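Local structure of N-acylhomoserine lactone dependent regulatory protein (5L10) at the interface of chains A and B. The protein is a LuxR-family quorum-sensing transcription factor, CepR2, that responds to N-acylhomoserine lactones and probably binds DNA, represented here by its autoinducer-binding domain. Sequence-based numbering; all coordinates share one arbitrary frame. Chains: chain A/B, N-acylhomoserine lactone dependent regulatory protein.

The interface of chains A and B. Residues chain A 161-163, 166-167; chain B 89-90.
B:Pro89 and B:Arg90, on a loop between helix 80-87 and strand 92-95, lie against the last turns of the C-terminal helix 143-169 of chain A. The interface joins two copies of the autoinducer-binding domain and is two-fold symmetric, so the same patch recurs with the chains exchanged; LuxR-type regulators commonly act as dimers, but the structure alone does not show that this pairing is the one used in the cell.

Apolar packing starts at the two prolines, whose rings meet at a slant: CG of B:Pro89 lies 3.5 Å from CB of A:Pro166 and also touches its CG. The neighbouring CB of B:Pro89 reaches the helix backbone, 4.0 Å from CA of A:Ala162. The methyl CB of A:Ala162 comes 3.3 Å from the carbonyl O of B:Pro89, a van der Waals contact. B:Arg90, with the most surface hidden in this patch (85 Å²), lays its aliphatic part on the phenol of A:Tyr163. Its CG sits over one ring face, displaced toward the rim, and CD of B:Arg90 is 3.6 Å from CE1 of A:Tyr163. With chi1 at -64°, the A:Tyr163 ring swings out from the helix, close to its own backbone N, and turns a face to the arginine methylenes.

Polar groups meet beyond this methylene stretch. A bend at chi3 (-60°) turns the guanidinium of B:Arg90 back toward the helix. There NH1 of B:Arg90 comes 2.7 Å from the carbonyl O of A:Ala162, but its N-H groups are not aimed at that oxygen, so the pair is close without being a hydrogen bond. A:Arg167, with CD1 of A:Tyr163 at the edge of its guanidinium, places NH1 over one face of the B:Arg90 guanidinium, toward its rim. The two planes are only 19° apart, although the side chains cross nearly perpendicularly. Both groups are probably positively charged, and their proximity would be expected to be unfavourable unless countercharge or solvent offsets it; the close approach is uncertain at this resolution. As modelled, NH1 of A:Arg167 is 3.3 Å from CZ of B:Arg90.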
loop_
_atom_site.group_PDB
_atom_site.type_symbol
_atom_site.label_atom_id
_atom_site.label_comp_id
_atom_site.label_asym_id
_atom_site.label_seq_id
_atom_site.Cartn_x
_atom_site.Cartn_y
_atom_site.Cartn_z
ATOM N N HIS A 161 6.218 -1.798 0.064
ATOM C CA HIS A 161 5.656 -2.872 0.867
ATOM C C HIS A 161 5.441 -4.135 0.044
ATOM O O HIS A 161 5.503 -5.244 0.588
ATOM C CB HIS A 161 4.351 -2.402 1.502
ATOM C CG HIS A 161 4.518 -1.215 2.398
ATOM N ND1 HIS A 161 5.641 -1.026 3.175
ATOM C CD2 HIS A 161 3.716 -0.150 2.630
ATOM C CE1 HIS A 161 5.517 0.101 3.855
ATOM N NE2 HIS A 161 4.359 0.652 3.540
ATOM N N ALA A 162 5.204 -3.994 -1.259
ATOM C CA ALA A 162 4.908 -5.147 -2.099
ATOM C C ALA A 162 6.146 -5.741 -2.756
ATOM O O ALA A 162 6.180 -6.952 -3.006
ATOM C CB ALA A 162 3.893 -4.769 -3.181
ATOM N N TYR A 163 7.165 -4.928 -3.037
ATOM C CA TYR A 163 8.326 -5.396 -3.779
ATOM C C TYR A 163 9.619 -5.409 -2.977
ATOM O O TYR A 163 10.527 -6.170 -3.326
ATOM C CB TYR A 163 8.538 -4.538 -5.035
ATOM C CG TYR A 163 7.414 -4.640 -6.039
ATOM C CD1 TYR A 163 7.441 -5.599 -7.043
ATOM C CD2 TYR A 163 6.329 -3.777 -5.984
ATOM C CE1 TYR A 163 6.416 -5.694 -7.967
ATOM C CE2 TYR A 163 5.299 -3.865 -6.903
ATOM C CZ TYR A 163 5.349 -4.824 -7.892
ATOM O OH TYR A 163 4.326 -4.916 -8.806
ATOM N N PRO A 166 8.879 -7.826 1.298
ATOM C CA PRO A 166 8.881 -9.298 1.239
ATOM C C PRO A 166 10.220 -9.887 0.845
ATOM O O PRO A 166 10.494 -11.043 1.193
ATOM C CB PRO A 166 7.811 -9.609 0.186
ATOM C CG PRO A 166 7.792 -8.413 -0.673
ATOM C CD PRO A 166 7.993 -7.264 0.262
ATOM N N ARG A 167 11.055 -9.143 0.123
ATOM C CA ARG A 167 12.372 -9.621 -0.267
ATOM C C ARG A 167 13.447 -9.257 0.746
ATOM O O ARG A 167 14.586 -9.719 0.615
ATOM C CB ARG A 167 12.727 -9.079 -1.653
ATOM C CG ARG A 167 11.589 -9.273 -2.641
ATOM C CD ARG A 167 12.074 -9.504 -4.053
ATOM N NE ARG A 167 10.960 -9.810 -4.948
ATOM C CZ ARG A 167 10.217 -8.889 -5.556
ATOM N NH1 ARG A 167 9.225 -9.255 -6.354
ATOM N NH2 ARG A 167 10.468 -7.601 -5.365
ATOM N N PRO B 89 2.356 -10.395 -1.298
ATOM C CA PRO B 89 2.059 -8.954 -1.211
ATOM C C PRO B 89 1.913 -8.229 -2.546
ATOM O O PRO B 89 1.534 -7.054 -2.532
ATOM C CB PRO B 89 3.277 -8.423 -0.441
ATOM C CG PRO B 89 4.375 -9.454 -0.636
ATOM C CD PRO B 89 3.805 -10.661 -1.304
ATOM N N ARG B 90 2.186 -8.875 -3.683
ATOM C CA ARG B 90 2.033 -8.242 -4.985
ATOM C C ARG B 90 0.599 -8.367 -5.486
ATOM O O ARG B 90 -0.145 -9.259 -5.067
ATOM C CB ARG B 90 2.999 -8.869 -5.991
ATOM C CG ARG B 90 4.324 -8.126 -6.112
ATOM C CD ARG B 90 5.404 -8.982 -6.763
ATOM N NE ARG B 90 5.678 -10.196 -5.999
ATOM C CZ ARG B 90 6.429 -10.238 -4.902
ATOM N NH1 ARG B 90 6.981 -9.130 -4.428
ATOM N NH2 ARG B 90 6.622 -11.390 -4.273
#